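Local coordinates for protein deacetylase EF_0837 (Enterococcus faecalis, PDB 2ICS) that binds two zinc ions per subunit and acts as an esterase that deacetylates acetyl-(R)-mandelate, though with very low efficiency in vitro, at residues Tyr5-Asn11 / Ala40-Leu46; Pro19-Ala23 / Val32-Ile36; Thr50-Trp56 / Asp330-Ile336; Pro74-Val79 / Gln106-Asn110. All coordinates share one frame; numbering follows the deposited sequence.

Contact 1 of 4, residues Tyr5-Asn11 / Ala40-Leu46; sequences YDLLIKN and AKETIHL
Ile44 N gives its hydrogen to Leu8 O over 2.7 Å, and Lys10 N bonds to Ile44 O at 2.8 Å. The two bonds form the middle of a parallel strand pair, in which residues 7-10 run beside the edge strand 42-45 of a four-stranded mixed sheet. The strand directions differ by 15°. Hydrogen bonding continues at both ends, with Glu42 N reaching Asp6 O and Leu46 N reaching Lys10 O. On the far side of strand 5-13, a classic beta bulge sets Asp6 and Leu7 together opposite Ile24 of strand 19-25.

Side chains alternate between two faces. On one, Leu8 CB rests 4.0 Å from Ala40 CB, and Lys10 CG crosses Thr43 CG2 at 3.7 Å. Bends at chi2 and chi3 then carry the lysine amino group away from segment 40-46, and its NZ bonds to Ile36 O. On the other face, Leu7 CG is anti to the backbone N (chi1 -175°), and Leu7 CD1 comes within 3.4 Å of Glu42 O, while Ile9 CG2 meets Leu46 CD1 at 3.7 Å. Where the backbones part, Asn11 takes over with its amide: Asn11 ND2 bonds to Leu46 O at 3.1 Å, from a position 38° above that carbonyl plane.

Contact 2 of 4, residues Pro19-Ala23 / Val32-Ile36; sequences PVEIA and VAATI
Glu21 and Ala33 form the hydrogen-bonded pair of this antiparallel contact, and Glu21 also supplies its most closely packed part. Glu21 N bonds to Ala33 O at 2.7 Å, and Ala33 N returns a bond to Glu21 O at 3.1 Å. The acid's side chain then folds across the chain that leaves the strand. With CG beside its own backbone N (chi1 -53°) and the chain extended beyond it, Glu21 CG comes 3.1 Å from Ala34 O, and OE1 accepts the hydrogen of Ile36 N. The Glu21 OE1 to Ile36 N distance is modelled at 2.5 Å, too short for its exact length to be trusted. The same oxygen receives a salt bridge from Lys10, so a buried charge has two partners. On the opposite face of the strands, Val20 CG2 meets Val32 CG1 at 3.6 Å.

The outer side, at Pro19, Ala34 and Thr35, is looser and faces solvent. Pro19 CB and Ala34 CB are 4.2 Å apart, and the exposed Thr35 buries little surface against the strand.

The pair belongs to the beta hairpin of strands 19-25 and 28-33. Strand 28-33 is the outermost strand of its sheet and strand 5-13 lies beyond strand 19-25, while Ile36 folds back to pack on Ala23, Tyr5 and Leu8.

Contact 3 of 4, residues Thr50-Trp56 / Asp330-Ile336; sequences TYVSAGW and DLTIFTI
Tyr51 and Phe334 exchange backbone hydrogen bonds, Tyr51 N to Phe334 O at 2.8 Å and Phe334 N to Tyr51 O at 3.0 Å. Ser53 and Thr332 repeat the pattern two residues on, the mark of an antiparallel pair in regular register. Ala54 and Leu331 continue as a non-hydrogen-bonded pair whose side chains diverge, and beyond it Gly55 N bonds to Asp330 O.

One side-chain hydroxyl extends the bonding: Thr332 OG1 accepts from Trp56 N at 2.9 Å and is also bonded to Gly82 O, so the buried hydroxyl has both an accepting and a donating role.

Aromatic contacts dominate one face. Phe334, with CG between the backbone N and the carbonyl carbon (chi1 57°), is sandwiched: Tyr51 CB sits over one side as a CH-pi contact, 3.6 Å from the ring centroid, and Trp56 CZ2 over the opposite side, 3.4 Å from Phe334 CD2. The Tyr51 and Phe334 rings lie at a small angle to each other (21°) but are too far offset to stack. Thr332 CG2 lies over the centre of the indole's six-membered ring, 3.6 Å from its centroid.

Aliphatic packing occupies the other face, where Val52 CG1 meets Leu331 CD2 at 4.0 Å, and Thr50 CG2 presses on Ile333 CG2 at a tight 3.4 Å.

Strand 350-364 flanks strand 331-344 on its far side, strand 83-89 follows strand 51-61 in the sheet, and Ile304 of helix 300-305 packs on Trp56, Phe334 and Ser53.

Contact 4 of 4, residues Pro74-Val79 / Gln106-Asn110; sequences PDEIGV and QAKTN
Asp75 and Thr109 lie alongside each other, pointing opposite ways, and their side chains carry the contact. Asp75 keeps CG beside its backbone N (chi1 -62°), which swings OD1 out to the loop at 107-109. There Asp75 OD1 is gripped twice by one residue: Thr109 N approaches it nearly along the C-O bond at 3.0 Å, and Thr109 OG1 donates to its anti lone pair at 2.9 Å. Weak bonds from Lys108 N to both carboxylate oxygens add to the hold and should limit rotation of the group.

Thr109 is turned with OG1 beside its own N (chi1 -51°), so the hydroxyl looks back at the 74-79 chain and works in both senses, giving its proton to Asp75 while Thr109 OG1 accepts one from Val79 N at 2.8 Å in a nearly straight bond (172°). Val79 CG1 lies 3.5 Å from Thr109 OG1. Pro74 CB and Ala107 CB, 3.7 Å apart, close the apolar end.

Segment 74-79, beginning with a weakly bonded helical turn, leads towards strand 83-89, and segment 106-110 joins helix 97-105 to strand 110-114. The arrangement thus ties together two connections entering adjacent parallel strands of the TIM barrel, with Pro74 about 10 Å, side chain to side chain, from the zinc ligand His62.

How the contacts relate
Along the chain, contact 2 is nested within the loop closed by contact 1; both close before contact 3 opens, and contact 4 is nested within contact 3's much longer loop. Contacts 1 and 2, with centres about 10 Å apart, share one four-stranded sheet, where strands 5-13 and 19-25 are neighbours. Contact 3, its centre about 15 Å from that of contact 1, lies in the sheet that also holds strands 83-89 and 110-114, and it packs against the N-terminal sheet through Leu46, Ile9, Ile22, Val52, Leu331 and Ile333. Contact 4, centre to centre about 16 Å from contact 3 and about 23 Å from contact 1, belongs to the barrel region carrying the zinc site. Contact 3 thus pairs early and late parts of the chain.

Contact 1 of 4, residues Tyr5-Asn11 / Ala40-Leu46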
# COMPACT_ATOMS: atom_id res chain seq x y z
N TYR A 5 -21.58 11.21 21.72
CA TYR A 5 -20.76 10.57 20.70
C TYR A 5 -20.74 9.10 21.10
O TYR A 5 -21.20 8.75 22.19
CB TYR A 5 -19.32 11.10 20.73
CG TYR A 5 -19.16 12.57 20.43
CD1 TYR A 5 -19.57 13.11 19.20
CD2 TYR A 5 -18.56 13.43 21.35
CE1 TYR A 5 -19.38 14.46 18.91
CE2 TYR A 5 -18.36 14.78 21.07
CZ TYR A 5 -18.78 15.29 19.85
OH TYR A 5 -18.58 16.63 19.57
N ASP A 6 -20.22 8.25 20.22
CA ASP A 6 -20.13 6.83 20.53
C ASP A 6 -18.76 6.57 21.14
O ASP A 6 -18.62 5.84 22.12
CB ASP A 6 -20.31 5.98 19.27
CG ASP A 6 -21.68 6.14 18.65
OD1 ASP A 6 -22.69 5.96 19.37
OD2 ASP A 6 -21.76 6.43 17.44
N LEU A 7 -17.73 7.19 20.55
CA LEU A 7 -16.37 7.01 21.03
C LEU A 7 -15.62 8.32 21.07
O LEU A 7 -15.78 9.18 20.20
CB LEU A 7 -15.63 6.02 20.14
CG LEU A 7 -14.21 5.65 20.61
CD1 LEU A 7 -14.28 4.98 21.97
CD2 LEU A 7 -13.56 4.72 19.59
N LEU A 8 -14.78 8.47 22.09
CA LEU A 8 -14.00 9.68 22.25
C LEU A 8 -12.58 9.28 22.64
O LEU A 8 -12.39 8.48 23.56
CB LEU A 8 -14.63 10.56 23.33
CG LEU A 8 -14.11 11.98 23.48
CD1 LEU A 8 -14.22 12.72 22.15
CD2 LEU A 8 -14.93 12.69 24.56
N ILE A 9 -11.60 9.83 21.94
CA ILE A 9 -10.20 9.52 22.19
C ILE A 9 -9.49 10.80 22.65
O ILE A 9 -9.45 11.79 21.93
CB ILE A 9 -9.54 8.97 20.91
CG1 ILE A 9 -10.35 7.77 20.42
CG2 ILE A 9 -8.11 8.56 21.19
CD1 ILE A 9 -10.09 7.42 18.97
N LYS A 10 -8.95 10.76 23.87
CA LYS A 10 -8.29 11.93 24.45
C LYS A 10 -6.79 11.77 24.68
O LYS A 10 -6.27 10.65 24.70
CB LYS A 10 -8.95 12.26 25.79
CG LYS A 10 -10.44 11.99 25.84
CD LYS A 10 -11.27 13.24 25.58
CE LYS A 10 -11.16 14.23 26.73
NZ LYS A 10 -12.07 15.40 26.52
N ASN A 11 -6.13 12.91 24.85
CA ASN A 11 -4.70 12.98 25.13
C ASN A 11 -3.79 12.52 24.00
O ASN A 11 -2.62 12.19 24.22
CB ASN A 11 -4.39 12.20 26.41
CG ASN A 11 -3.39 12.92 27.29
OD1 ASN A 11 -3.50 14.13 27.51
ND2 ASN A 11 -2.41 12.19 27.81
N ALA A 40 -19.85 10.49 25.69
CA ALA A 40 -19.73 9.37 24.76
C ALA A 40 -19.84 8.03 25.49
O ALA A 40 -19.47 7.92 26.65
CB ALA A 40 -18.40 9.45 24.02
N LYS A 41 -20.35 7.03 24.78
CA LYS A 41 -20.52 5.69 25.32
C LYS A 41 -19.23 5.23 26.00
O LYS A 41 -19.25 4.74 27.13
CB LYS A 41 -20.88 4.70 24.21
CG LYS A 41 -22.23 4.97 23.55
CD LYS A 41 -23.39 4.69 24.51
CE LYS A 41 -23.54 3.21 24.83
NZ LYS A 41 -22.37 2.63 25.57
N GLU A 42 -18.12 5.38 25.29
CA GLU A 42 -16.83 5.00 25.83
C GLU A 42 -15.82 6.08 25.50
O GLU A 42 -15.89 6.72 24.44
CB GLU A 42 -16.37 3.66 25.24
CG GLU A 42 -15.39 2.91 26.14
CD GLU A 42 -14.87 1.64 25.51
OE1 GLU A 42 -15.67 0.88 24.93
OE2 GLU A 42 -13.65 1.38 25.62
N THR A 43 -14.88 6.30 26.41
CA THR A 43 -13.84 7.30 26.22
C THR A 43 -12.48 6.69 26.50
O THR A 43 -12.28 6.04 27.52
CB THR A 43 -14.05 8.50 27.17
OG1 THR A 43 -15.31 9.13 26.87
CG2 THR A 43 -12.93 9.53 27.01
N ILE A 44 -11.55 6.89 25.58
CA ILE A 44 -10.20 6.36 25.73
C ILE A 44 -9.26 7.48 26.15
O ILE A 44 -9.26 8.56 25.57
CB ILE A 44 -9.69 5.73 24.42
CG1 ILE A 44 -10.56 4.52 24.05
CG2 ILE A 44 -8.23 5.32 24.57
CD1 ILE A 44 -10.14 3.85 22.75
N HIS A 45 -8.46 7.21 27.18
CA HIS A 45 -7.50 8.18 27.68
C HIS A 45 -6.09 7.66 27.42
O HIS A 45 -5.56 6.87 28.18
CB HIS A 45 -7.73 8.40 29.18
CG HIS A 45 -9.08 8.94 29.51
ND1 HIS A 45 -9.42 10.27 29.31
CD2 HIS A 45 -10.21 8.34 29.95
CE1 HIS A 45 -10.69 10.45 29.62
NE2 HIS A 45 -11.19 9.29 30.01
N LEU A 46 -5.51 8.12 26.32
CA LEU A 46 -4.17 7.70 25.93
C LEU A 46 -3.10 8.19 26.90
O LEU A 46 -3.30 9.18 27.60
CB LEU A 46 -3.86 8.21 24.52
CG LEU A 46 -4.85 7.75 23.45
CD1 LEU A 46 -4.58 8.46 22.15
CD2 LEU A 46 -4.75 6.24 23.28

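Contact 2 of 4, residues Pro19-Ala23 / Val32-Ile36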
# COMPACT_ATOMS: atom_id res chain seq x y z
N PRO A 19 -1.54 18.48 19.59
CA PRO A 19 -2.46 17.82 20.53
C PRO A 19 -3.73 17.50 19.77
O PRO A 19 -4.23 18.34 19.02
CB PRO A 19 -2.70 18.89 21.60
CG PRO A 19 -1.49 19.79 21.49
CD PRO A 19 -1.28 19.87 20.01
N VAL A 20 -4.27 16.30 19.95
CA VAL A 20 -5.49 15.95 19.24
C VAL A 20 -6.42 15.02 20.02
O VAL A 20 -5.98 14.18 20.80
CB VAL A 20 -5.15 15.30 17.88
CG1 VAL A 20 -4.58 13.91 18.08
CG2 VAL A 20 -6.38 15.24 17.01
N GLU A 21 -7.72 15.21 19.80
CA GLU A 21 -8.76 14.39 20.42
C GLU A 21 -9.75 14.15 19.30
O GLU A 21 -10.05 15.06 18.53
CB GLU A 21 -9.43 15.13 21.58
CG GLU A 21 -8.46 15.68 22.62
CD GLU A 21 -9.09 15.87 24.00
OE1 GLU A 21 -10.29 16.25 24.06
OE2 GLU A 21 -8.39 15.64 25.01
N ILE A 22 -10.26 12.92 19.20
CA ILE A 22 -11.20 12.58 18.15
C ILE A 22 -12.53 12.08 18.70
O ILE A 22 -12.57 11.25 19.61
CB ILE A 22 -10.61 11.50 17.19
CG1 ILE A 22 -9.32 12.01 16.54
CG2 ILE A 22 -11.61 11.15 16.10
CD1 ILE A 22 -8.11 11.98 17.44
N ALA A 23 -13.62 12.58 18.13
CA ALA A 23 -14.97 12.18 18.54
C ALA A 23 -15.57 11.34 17.43
O ALA A 23 -15.56 11.74 16.27
CB ALA A 23 -15.83 13.42 18.79
N VAL A 32 -12.86 16.70 15.56
CA VAL A 32 -11.43 16.61 15.81
C VAL A 32 -10.93 17.96 16.29
O VAL A 32 -11.12 18.98 15.63
CB VAL A 32 -10.65 16.24 14.52
CG1 VAL A 32 -9.16 16.14 14.83
CG2 VAL A 32 -11.18 14.93 13.94
N ALA A 33 -10.27 17.97 17.45
CA ALA A 33 -9.74 19.21 18.01
C ALA A 33 -8.71 18.89 19.07
O ALA A 33 -8.60 17.75 19.51
CB ALA A 33 -10.88 20.04 18.61
N ALA A 34 -7.95 19.90 19.49
CA ALA A 34 -6.94 19.71 20.52
C ALA A 34 -7.63 19.24 21.80
O ALA A 34 -7.06 18.48 22.58
CB ALA A 34 -6.19 21.02 20.76
N THR A 35 -8.86 19.70 21.99
CA THR A 35 -9.64 19.32 23.16
C THR A 35 -11.11 19.22 22.80
O THR A 35 -11.68 20.13 22.19
CB THR A 35 -9.46 20.33 24.32
OG1 THR A 35 -8.12 20.26 24.81
CG2 THR A 35 -10.42 20.02 25.46
N ILE A 36 -11.73 18.10 23.17
CA ILE A 36 -13.14 17.89 22.90
C ILE A 36 -13.87 17.55 24.20
O ILE A 36 -13.66 16.49 24.78
CB ILE A 36 -13.37 16.72 21.91
CG1 ILE A 36 -12.68 17.02 20.58
CG2 ILE A 36 -14.87 16.51 21.71
CD1 ILE A 36 -12.85 15.94 19.54

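Contact 3 of 4, residues Thr50-Trp56 / Asp330-Ile336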
# COMPACT_ATOMS: atom_id res chain seq x y z
N THR A 50 1.68 9.51 23.36
CA THR A 50 1.13 8.56 22.39
C THR A 50 0.71 9.30 21.13
O THR A 50 0.09 10.37 21.20
CB THR A 50 -0.09 7.80 22.96
OG1 THR A 50 0.29 7.10 24.16
CG2 THR A 50 -0.62 6.80 21.95
N TYR A 51 1.04 8.74 19.97
CA TYR A 51 0.69 9.36 18.70
C TYR A 51 -0.59 8.77 18.13
O TYR A 51 -0.97 7.64 18.46
CB TYR A 51 1.82 9.17 17.69
CG TYR A 51 3.12 9.84 18.08
CD1 TYR A 51 3.28 11.22 17.96
CD2 TYR A 51 4.19 9.09 18.58
CE1 TYR A 51 4.48 11.84 18.32
CE2 TYR A 51 5.39 9.70 18.94
CZ TYR A 51 5.53 11.07 18.81
OH TYR A 51 6.71 11.68 19.18
N VAL A 52 -1.24 9.54 17.27
CA VAL A 52 -2.48 9.13 16.62
C VAL A 52 -2.46 9.66 15.19
O VAL A 52 -2.02 10.79 14.94
CB VAL A 52 -3.73 9.72 17.31
CG1 VAL A 52 -4.98 9.07 16.75
CG2 VAL A 52 -3.65 9.52 18.81
N SER A 53 -2.94 8.85 14.25
CA SER A 53 -2.99 9.27 12.86
C SER A 53 -4.20 8.61 12.23
O SER A 53 -4.93 7.88 12.89
CB SER A 53 -1.74 8.84 12.11
OG SER A 53 -1.73 7.44 11.87
N ALA A 54 -4.40 8.87 10.94
CA ALA A 54 -5.49 8.25 10.22
C ALA A 54 -5.10 6.78 10.18
O ALA A 54 -3.91 6.46 10.28
CB ALA A 54 -5.57 8.81 8.82
N GLY A 55 -6.07 5.88 10.07
CA GLY A 55 -5.74 4.47 10.02
C GLY A 55 -4.74 4.20 8.90
O GLY A 55 -4.95 4.64 7.77
N TRP A 56 -3.66 3.49 9.21
CA TRP A 56 -2.65 3.20 8.20
C TRP A 56 -3.24 2.35 7.09
O TRP A 56 -4.09 1.50 7.33
CB TRP A 56 -1.45 2.49 8.82
CG TRP A 56 -0.74 3.28 9.89
CD1 TRP A 56 -0.88 4.62 10.16
CD2 TRP A 56 0.25 2.79 10.81
NE1 TRP A 56 -0.03 4.99 11.19
CE2 TRP A 56 0.67 3.88 11.60
CE3 TRP A 56 0.82 1.53 11.03
CZ2 TRP A 56 1.63 3.75 12.61
CZ3 TRP A 56 1.78 1.40 12.04
CH2 TRP A 56 2.18 2.51 12.82
N ASP A 330 -11.43 5.37 11.15
CA ASP A 330 -10.33 4.41 11.14
C ASP A 330 -9.13 5.18 11.66
O ASP A 330 -8.79 6.24 11.13
CB ASP A 330 -10.02 3.91 9.72
CG ASP A 330 -11.15 3.10 9.13
OD1 ASP A 330 -12.01 2.60 9.89
OD2 ASP A 330 -11.16 2.94 7.89
N LEU A 331 -8.49 4.67 12.70
CA LEU A 331 -7.34 5.33 13.29
C LEU A 331 -6.30 4.34 13.77
O LEU A 331 -6.61 3.20 14.09
CB LEU A 331 -7.75 6.19 14.50
CG LEU A 331 -8.72 7.35 14.34
CD1 LEU A 331 -10.15 6.84 14.14
CD2 LEU A 331 -8.66 8.21 15.59
N THR A 332 -5.06 4.79 13.81
CA THR A 332 -3.98 3.96 14.29
C THR A 332 -3.34 4.77 15.42
O THR A 332 -3.04 5.96 15.25
CB THR A 332 -2.94 3.67 13.19
OG1 THR A 332 -3.59 3.00 12.10
CG2 THR A 332 -1.82 2.79 13.73
N ILE A 333 -3.19 4.13 16.56
CA ILE A 333 -2.61 4.75 17.75
C ILE A 333 -1.30 4.01 17.98
O ILE A 333 -1.27 2.78 18.06
CB ILE A 333 -3.58 4.60 18.93
CG1 ILE A 333 -4.94 5.19 18.54
CG2 ILE A 333 -3.04 5.30 20.16
CD1 ILE A 333 -6.00 5.13 19.61
N PHE A 334 -0.22 4.77 18.09
CA PHE A 334 1.10 4.17 18.21
C PHE A 334 2.12 4.98 19.00
O PHE A 334 1.85 6.10 19.43
CB PHE A 334 1.65 3.96 16.80
CG PHE A 334 1.70 5.23 15.99
CD1 PHE A 334 2.85 6.02 15.99
CD2 PHE A 334 0.58 5.66 15.28
CE1 PHE A 334 2.88 7.24 15.30
CE2 PHE A 334 0.60 6.87 14.58
CZ PHE A 334 1.75 7.66 14.59
N THR A 335 3.30 4.40 19.14
CA THR A 335 4.42 5.03 19.83
C THR A 335 5.62 4.96 18.90
O THR A 335 5.68 4.13 18.00
CB THR A 335 4.81 4.29 21.13
OG1 THR A 335 5.21 2.95 20.81
CG2 THR A 335 3.65 4.26 22.12
N ILE A 336 6.58 5.86 19.13
CA ILE A 336 7.81 5.91 18.37
C ILE A 336 8.90 5.96 19.43
O ILE A 336 8.90 6.85 20.28
CB ILE A 336 7.88 7.17 17.48
CG1 ILE A 336 6.78 7.11 16.42
CG2 ILE A 336 9.24 7.25 16.81
CD1 ILE A 336 6.74 8.33 15.52

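Contact 4 of 4, residues Pro74-Val79 / Gln106-Asn110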
# COMPACT_ATOMS: atom_id res chain seq x y z
N PRO A 74 -5.91 -11.69 6.01
CA PRO A 74 -6.23 -10.27 6.18
C PRO A 74 -5.92 -9.64 7.53
O PRO A 74 -5.20 -8.64 7.62
CB PRO A 74 -7.71 -10.22 5.84
CG PRO A 74 -7.80 -11.21 4.73
CD PRO A 74 -6.98 -12.37 5.26
N ASP A 75 -6.44 -10.22 8.60
CA ASP A 75 -6.20 -9.62 9.90
C ASP A 75 -4.79 -9.78 10.46
O ASP A 75 -4.42 -9.07 11.39
CB ASP A 75 -7.25 -10.11 10.91
CG ASP A 75 -8.66 -9.71 10.51
OD1 ASP A 75 -8.83 -8.65 9.85
OD2 ASP A 75 -9.61 -10.45 10.85
N GLU A 76 -4.00 -10.69 9.89
CA GLU A 76 -2.62 -10.85 10.35
C GLU A 76 -1.72 -9.76 9.77
O GLU A 76 -0.68 -9.45 10.33
CB GLU A 76 -2.04 -12.22 9.95
CG GLU A 76 -2.68 -13.41 10.65
CD GLU A 76 -2.66 -13.28 12.16
OE1 GLU A 76 -1.58 -13.05 12.74
OE2 GLU A 76 -3.74 -13.41 12.77
N ILE A 77 -2.13 -9.19 8.64
CA ILE A 77 -1.35 -8.13 8.00
C ILE A 77 -2.07 -6.80 8.16
O ILE A 77 -1.54 -5.74 7.80
CB ILE A 77 -1.18 -8.36 6.49
CG1 ILE A 77 -2.57 -8.39 5.83
CG2 ILE A 77 -0.43 -9.66 6.23
CD1 ILE A 77 -2.54 -8.40 4.33
N GLY A 78 -3.29 -6.85 8.69
CA GLY A 78 -4.07 -5.65 8.85
C GLY A 78 -4.20 -5.18 10.28
O GLY A 78 -3.23 -4.74 10.90
N VAL A 79 -5.42 -5.28 10.81
CA VAL A 79 -5.71 -4.83 12.16
C VAL A 79 -4.64 -5.19 13.20
O VAL A 79 -4.29 -4.36 14.03
CB VAL A 79 -7.09 -5.37 12.62
CG1 VAL A 79 -7.12 -6.89 12.58
CG2 VAL A 79 -7.42 -4.85 14.02
N GLN A 106 -15.57 -11.00 6.11
CA GLN A 106 -15.52 -11.45 7.50
C GLN A 106 -14.30 -10.93 8.27
O GLN A 106 -14.17 -11.18 9.47
CB GLN A 106 -15.55 -12.98 7.55
CG GLN A 106 -14.39 -13.65 6.83
CD GLN A 106 -14.40 -15.17 6.95
OE1 GLN A 106 -15.36 -15.84 6.54
NE2 GLN A 106 -13.32 -15.73 7.50
N ALA A 107 -13.41 -10.22 7.58
CA ALA A 107 -12.21 -9.69 8.21
C ALA A 107 -12.51 -8.40 8.96
O ALA A 107 -13.38 -7.63 8.57
CB ALA A 107 -11.13 -9.43 7.15
N LYS A 108 -11.80 -8.18 10.06
CA LYS A 108 -12.00 -6.97 10.85
C LYS A 108 -11.44 -5.81 10.04
O LYS A 108 -12.00 -4.71 10.01
CB LYS A 108 -11.27 -7.08 12.19
CG LYS A 108 -11.82 -8.15 13.13
CD LYS A 108 -10.89 -8.33 14.34
CE LYS A 108 -11.50 -9.22 15.42
NZ LYS A 108 -11.82 -10.59 14.95
N THR A 109 -10.33 -6.08 9.36
CA THR A 109 -9.65 -5.10 8.53
C THR A 109 -10.48 -4.79 7.30
O THR A 109 -11.19 -5.66 6.80
CB THR A 109 -8.29 -5.65 8.04
OG1 THR A 109 -7.54 -6.15 9.16
CG2 THR A 109 -7.49 -4.56 7.36
N ASN A 110 -10.42 -3.55 6.83
CA ASN A 110 -11.14 -3.19 5.61
C ASN A 110 -10.27 -3.75 4.49
O ASN A 110 -9.06 -3.51 4.46
CB ASN A 110 -11.27 -1.68 5.44
CG ASN A 110 -12.06 -1.03 6.55
OD1 ASN A 110 -13.12 -1.53 6.94
ND2 ASN A 110 -11.56 0.09 7.07